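Local structure of protoporphyrinogen oxidase (Exiguobacterium sibiricum, 3LOV) at residues L72-N85 against F228-L242. The protein binds FAD and probably oxidises coproporphyrinogen III to coproporphyrin III with oxygen, a step of coproporphyrin-dependent heme b biosynthesis. Residues are numbered along the deposited sequence; the frame is centred on the assembly and turned at random. Where two conformers were deposited one is given.
Sequences LIEAIGLGEKLVRN and FLSLETGLESLIERL
V83 and S230 form a hydrogen-bonded antiparallel pair in a small three-stranded sheet of this FAD-dependent amine-oxidase-type fold. Strand 228-231 lies in the middle, with strand 62-63 along its other edge, next to the FAD-binding residues D60 and S61. The tight part is where helix 68-75 and the turn after it meet helix 235-245. I76 CD1 sits 3.6 Å from L238 CD1, the two side chains crossing at about a right angle. Beside it, I73 CG2 meets CD2 of L231, on the strand, tip to tip. G77 is the C-prime residue of a Schellman motif. L78, the next residue, lays CD2 over one face of the R241 guanidinium. The K81 side chain runs across T233 on a partly exposed side, but E232 N still bonds K81 O at 2.7 Å. In the conformer given, one water links K81 NZ and E232 OE1. At the far strand end N85 OD1 accepts F228 N at 2.8 Å; chi1 of 72° turns CG to the side that allows this. With an alanine here, F228 N would probably lose its side-chain acceptor. In the conformer given, R241 bends at chi2 and chi3, and NH1 donates to I76 O at 3.0 Å, the oxygen just 4° out of the guanidinium plane.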
loop_
_atom_site.group_PDB
_atom_site.type_symbol
_atom_site.label_atom_id
_atom_site.label_comp_id
_atom_site.label_asym_id
_atom_site.label_seq_id
_atom_site.Cartn_x
_atom_site.Cartn_y
_atom_site.Cartn_z
ATOM N N LEU A 72 -14.726 3.437 10.146
ATOM C CA LEU A 72 -15.632 3.052 9.063
ATOM C C LEU A 72 -16.101 1.629 9.285
ATOM O O LEU A 72 -17.303 1.332 9.144
ATOM C CB LEU A 72 -14.958 3.209 7.678
ATOM C CG LEU A 72 -15.800 2.906 6.448
ATOM C CD1 LEU A 72 -17.005 3.878 6.462
ATOM C CD2 LEU A 72 -14.947 2.989 5.063
ATOM N N ILE A 73 -15.168 0.737 9.620
ATOM C CA ILE A 73 -15.502 -0.669 9.789
ATOM C C ILE A 73 -16.505 -0.822 10.961
ATOM O O ILE A 73 -17.448 -1.630 10.889
ATOM C CB ILE A 73 -14.204 -1.528 10.038
ATOM C CG1 ILE A 73 -13.438 -1.793 8.743
ATOM C CG2 ILE A 73 -14.503 -2.855 10.790
ATOM C CD1 ILE A 73 -12.010 -2.324 8.958
ATOM N N GLU A 74 -16.311 -0.041 12.028
ATOM C CA GLU A 74 -17.214 -0.142 13.158
ATOM C C GLU A 74 -18.576 0.407 12.782
ATOM O O GLU A 74 -19.596 -0.274 13.006
ATOM C CB GLU A 74 -16.661 0.553 14.375
ATOM C CG GLU A 74 -15.491 -0.243 15.038
ATOM C CD GLU A 74 -15.903 -1.051 16.297
ATOM O OE1 GLU A 74 -16.955 -1.732 16.248
ATOM O OE2 GLU A 74 -15.160 -0.980 17.319
ATOM N N ALA A 75 -18.584 1.596 12.173
ATOM C CA ALA A 75 -19.822 2.261 11.804
ATOM C C ALA A 75 -20.726 1.370 10.954
ATOM O O ALA A 75 -21.935 1.376 11.160
ATOM C CB ALA A 75 -19.541 3.593 11.113
ATOM N N ILE A 76 -20.137 0.569 10.052
ATOM C CA ILE A 76 -20.907 -0.317 9.165
ATOM C C ILE A 76 -21.139 -1.730 9.764
ATOM O O ILE A 76 -21.651 -2.632 9.117
ATOM C CB ILE A 76 -20.303 -0.320 7.695
ATOM C CG1 ILE A 76 -19.068 -1.214 7.564
ATOM C CG2 ILE A 76 -19.997 1.123 7.239
ATOM C CD1 ILE A 76 -18.476 -1.340 6.111
ATOM N N GLY A 77 -20.759 -1.908 11.022
ATOM C CA GLY A 77 -21.096 -3.129 11.747
ATOM C C GLY A 77 -20.145 -4.284 11.599
ATOM O O GLY A 77 -20.534 -5.435 11.796
ATOM N N LEU A 78 -18.886 -4.008 11.268
ATOM C CA LEU A 78 -17.935 -5.092 11.090
ATOM C C LEU A 78 -16.873 -5.148 12.173
ATOM O O LEU A 78 -15.958 -5.964 12.081
ATOM C CB LEU A 78 -17.276 -5.022 9.696
ATOM C CG LEU A 78 -18.168 -5.373 8.505
ATOM C CD1 LEU A 78 -17.413 -5.069 7.175
ATOM C CD2 LEU A 78 -18.609 -6.824 8.578
ATOM N N GLY A 79 -16.999 -4.306 13.195
ATOM C CA GLY A 79 -16.027 -4.243 14.307
ATOM C C GLY A 79 -15.735 -5.595 14.935
ATOM O O GLY A 79 -14.599 -5.907 15.259
ATOM N N GLU A 80 -16.769 -6.411 15.092
ATOM C CA GLU A 80 -16.615 -7.724 15.739
ATOM C C GLU A 80 -15.710 -8.699 14.970
ATOM O O GLU A 80 -15.275 -9.677 15.538
ATOM C CB GLU A 80 -17.976 -8.375 15.988
ATOM C CG GLU A 80 -18.726 -8.718 14.719
ATOM C CD GLU A 80 -20.154 -9.142 14.999
ATOM O OE1 GLU A 80 -20.540 -9.150 16.186
ATOM O OE2 GLU A 80 -20.883 -9.472 14.045
ATOM N N LYS A 81 -15.414 -8.407 13.693
ATOM C CA LYS A 81 -14.555 -9.253 12.865
ATOM C C LYS A 81 -13.095 -8.814 12.823
ATOM O O LYS A 81 -12.282 -9.417 12.164
ATOM C CB LYS A 81 -15.115 -9.268 11.443
ATOM C CG LYS A 81 -16.593 -9.634 11.352
ATOM C CD LYS A 81 -16.887 -11.002 11.988
ATOM C CE LYS A 81 -18.355 -11.363 11.844
ATOM N NZ LYS A 81 -18.607 -12.696 12.408
ATOM N N LEU A 82 -12.760 -7.772 13.528
ATOM C CA LEU A 82 -11.417 -7.223 13.482
ATOM C C LEU A 82 -10.457 -8.213 14.136
ATOM O O LEU A 82 -10.720 -8.717 15.230
ATOM C CB LEU A 82 -11.331 -5.876 14.209
ATOM C CG LEU A 82 -11.842 -4.637 13.476
ATOM C CD1 LEU A 82 -12.091 -3.465 14.383
ATOM C CD2 LEU A 82 -10.881 -4.229 12.366
ATOM N N VAL A 83 -9.354 -8.482 13.458
ATOM C CA VAL A 83 -8.322 -9.304 13.999
ATOM C C VAL A 83 -7.020 -8.550 13.823
ATOM O O VAL A 83 -6.893 -7.674 12.959
ATOM C CB VAL A 83 -8.311 -10.684 13.354
ATOM C CG1 VAL A 83 -9.505 -11.544 13.918
ATOM C CG2 VAL A 83 -8.399 -10.589 11.794
ATOM N N ARG A 84 -6.078 -8.861 14.701
ATOM C CA ARG A 84 -4.723 -8.368 14.601
ATOM C C ARG A 84 -3.767 -9.449 14.129
ATOM O O ARG A 84 -4.016 -10.662 14.274
ATOM C CB ARG A 84 -4.267 -7.909 15.960
ATOM C CG ARG A 84 -5.054 -6.782 16.509
ATOM C CD ARG A 84 -4.327 -6.281 17.733
ATOM N NE ARG A 84 -5.212 -5.450 18.504
ATOM C CZ ARG A 84 -5.351 -4.141 18.353
ATOM N NH1 ARG A 84 -4.652 -3.469 17.428
ATOM N NH2 ARG A 84 -6.205 -3.504 19.138
ATOM N N ASN A 85 -2.676 -8.991 13.535
ATOM C CA ASN A 85 -1.635 -9.863 13.084
ATOM C C ASN A 85 -0.818 -10.411 14.245
ATOM O O ASN A 85 -0.594 -9.720 15.226
ATOM C CB ASN A 85 -0.726 -9.159 12.081
ATOM C CG ASN A 85 0.146 -8.127 12.701
ATOM O OD1 ASN A 85 -0.296 -7.019 13.033
ATOM N ND2 ASN A 85 1.411 -8.464 12.853
ATOM N N PHE A 228 -1.002 -4.344 12.766
ATOM C CA PHE A 228 -1.928 -4.420 11.619
ATOM C C PHE A 228 -3.306 -5.021 11.959
ATOM O O PHE A 228 -3.404 -5.877 12.828
ATOM C CB PHE A 228 -1.287 -5.217 10.459
ATOM C CG PHE A 228 0.011 -4.614 9.946
ATOM C CD1 PHE A 228 -0.002 -3.656 8.938
ATOM C CD2 PHE A 228 1.235 -4.977 10.509
ATOM C CE1 PHE A 228 1.193 -3.069 8.471
ATOM C CE2 PHE A 228 2.434 -4.394 10.054
ATOM C CZ PHE A 228 2.405 -3.446 9.020
ATOM N N LEU A 229 -4.349 -4.561 11.246
ATOM C CA LEU A 229 -5.723 -5.080 11.371
ATOM C C LEU A 229 -6.210 -5.639 10.054
ATOM O O LEU A 229 -6.003 -4.996 9.010
ATOM C CB LEU A 229 -6.696 -3.952 11.778
ATOM C CG LEU A 229 -6.558 -3.449 13.220
ATOM C CD1 LEU A 229 -7.391 -2.184 13.418
ATOM C CD2 LEU A 229 -6.943 -4.605 14.208
ATOM N N SER A 230 -6.857 -6.809 10.107
ATOM C CA SER A 230 -7.675 -7.283 9.026
ATOM C C SER A 230 -9.039 -7.695 9.563
ATOM O O SER A 230 -9.376 -7.386 10.682
ATOM C CB SER A 230 -7.030 -8.444 8.313
ATOM O OG SER A 230 -7.682 -8.651 7.053
ATOM N N LEU A 231 -9.826 -8.373 8.747
ATOM C CA LEU A 231 -11.106 -8.898 9.179
ATOM C C LEU A 231 -11.144 -10.413 9.015
ATOM O O LEU A 231 -10.685 -10.975 8.007
ATOM C CB LEU A 231 -12.260 -8.261 8.386
ATOM C CG LEU A 231 -12.400 -6.736 8.467
ATOM C CD1 LEU A 231 -13.323 -6.273 7.344
ATOM C CD2 LEU A 231 -12.962 -6.219 9.827
ATOM N N GLU A 232 -11.800 -11.037 9.996
ATOM C CA GLU A 232 -11.962 -12.475 10.074
ATOM C C GLU A 232 -12.665 -12.980 8.838
ATOM O O GLU A 232 -12.395 -14.071 8.348
ATOM C CB GLU A 232 -12.810 -12.821 11.325
ATOM C CG GLU A 232 -12.812 -14.303 11.726
ATOM C CD GLU A 232 -13.575 -15.191 10.764
ATOM O OE1 GLU A 232 -14.664 -14.800 10.287
ATOM O OE2 GLU A 232 -13.079 -16.294 10.477
ATOM N N THR A 233 -13.582 -12.179 8.331
ATOM C CA THR A 233 -14.385 -12.543 7.191
ATOM C C THR A 233 -13.706 -12.066 5.906
ATOM O O THR A 233 -14.282 -12.162 4.850
ATOM C CB THR A 233 -15.780 -11.888 7.299
ATOM O OG1 THR A 233 -15.613 -10.520 7.675
ATOM C CG2 THR A 233 -16.618 -12.585 8.379
ATOM N N GLY A 234 -12.504 -11.516 6.011
ATOM C CA GLY A 234 -11.708 -11.151 4.826
ATOM C C GLY A 234 -11.967 -9.717 4.429
ATOM O O GLY A 234 -13.041 -9.177 4.725
ATOM N N LEU A 235 -10.988 -9.084 3.773
ATOM C CA LEU A 235 -11.110 -7.657 3.474
ATOM C C LEU A 235 -12.173 -7.457 2.421
ATOM O O LEU A 235 -12.814 -6.407 2.373
ATOM C CB LEU A 235 -9.778 -7.027 3.076
ATOM C CG LEU A 235 -8.785 -6.654 4.182
ATOM C CD1 LEU A 235 -7.616 -5.946 3.542
ATOM C CD2 LEU A 235 -9.395 -5.785 5.240
ATOM N N GLU A 236 -12.448 -8.467 1.610
ATOM C CA GLU A 236 -13.521 -8.306 0.632
ATOM C C GLU A 236 -14.901 -8.127 1.310
ATOM O O GLU A 236 -15.801 -7.459 0.755
ATOM C CB GLU A 236 -13.522 -9.458 -0.378
ATOM C CG GLU A 236 -14.312 -9.130 -1.662
ATOM C CD GLU A 236 -14.141 -10.145 -2.817
ATOM O OE1 GLU A 236 -13.209 -10.991 -2.802
ATOM O OE2 GLU A 236 -14.920 -10.044 -3.774
ATOM N N SER A 237 -15.056 -8.650 2.532
ATOM C CA SER A 237 -16.325 -8.469 3.271
ATOM C C SER A 237 -16.569 -6.994 3.588
ATOM O O SER A 237 -17.696 -6.551 3.592
ATOM C CB SER A 237 -16.409 -9.341 4.515
ATOM O OG SER A 237 -15.522 -8.920 5.498
ATOM N N LEU A 238 -15.503 -6.215 3.738
ATOM C CA LEU A 238 -15.652 -4.771 3.872
ATOM C C LEU A 238 -16.272 -4.171 2.613
ATOM O O LEU A 238 -17.154 -3.332 2.712
ATOM C CB LEU A 238 -14.323 -4.097 4.200
ATOM C CG LEU A 238 -14.179 -2.584 3.991
ATOM C CD1 LEU A 238 -15.127 -1.805 4.889
ATOM C CD2 LEU A 238 -12.708 -2.180 4.192
ATOM N N ILE A 239 -15.801 -4.591 1.435
ATOM C CA ILE A 239 -16.338 -4.093 0.150
ATOM C C ILE A 239 -17.859 -4.406 0.041
ATOM O O ILE A 239 -18.672 -3.518 -0.235
ATOM C CB ILE A 239 -15.545 -4.691 -1.045
ATOM C CG1 ILE A 239 -14.045 -4.324 -0.949
ATOM C CG2 ILE A 239 -16.120 -4.288 -2.327
ATOM C CD1 ILE A 239 -13.720 -2.827 -0.783
ATOM N N GLU A 240 -18.188 -5.646 0.342
ATOM C CA GLU A 240 -19.539 -6.176 0.301
ATOM C C GLU A 240 -20.448 -5.422 1.252
ATOM O O GLU A 240 -21.534 -5.018 0.863
ATOM C CB GLU A 240 -19.513 -7.679 0.626
ATOM C CG GLU A 240 -19.028 -8.495 -0.540
ATOM C CD GLU A 240 -18.475 -9.876 -0.176
ATOM O OE1 GLU A 240 -18.269 -10.191 1.011
ATOM O OE2 GLU A 240 -18.229 -10.663 -1.100
ATOM N N ARG A 241 -19.995 -5.170 2.481
ATOM C CA ARG A 241 -20.809 -4.431 3.447
ATOM C C ARG A 241 -20.979 -2.980 3.032
ATOM O O ARG A 241 -22.047 -2.401 3.227
ATOM C CB ARG A 241 -20.202 -4.504 4.859
ATOM C CG ARG A 241 -20.975 -3.770 5.966
ATOM C CD ARG A 241 -22.437 -4.224 6.088
ATOM N NE ARG A 241 -22.546 -5.666 6.328
ATOM C CZ ARG A 241 -22.431 -6.262 7.520
ATOM N NH1 ARG A 241 -22.206 -5.556 8.633
ATOM N NH2 ARG A 241 -22.539 -7.584 7.601
ATOM N N LEU A 242 -19.937 -2.366 2.452
ATOM C CA LEU A 242 -20.117 -0.983 2.000
ATOM C C LEU A 242 -21.233 -0.882 0.966
ATOM O O LEU A 242 -22.093 0.002 1.054
ATOM C CB LEU A 242 -18.835 -0.369 1.396
ATOM C CG LEU A 242 -17.837 0.102 2.435
ATOM C CD1 LEU A 242 -16.472 0.317 1.767
ATOM C CD2 LEU A 242 -18.365 1.359 3.178
HETATM O O HOH W 1 -16.512 -14.348 12.039
#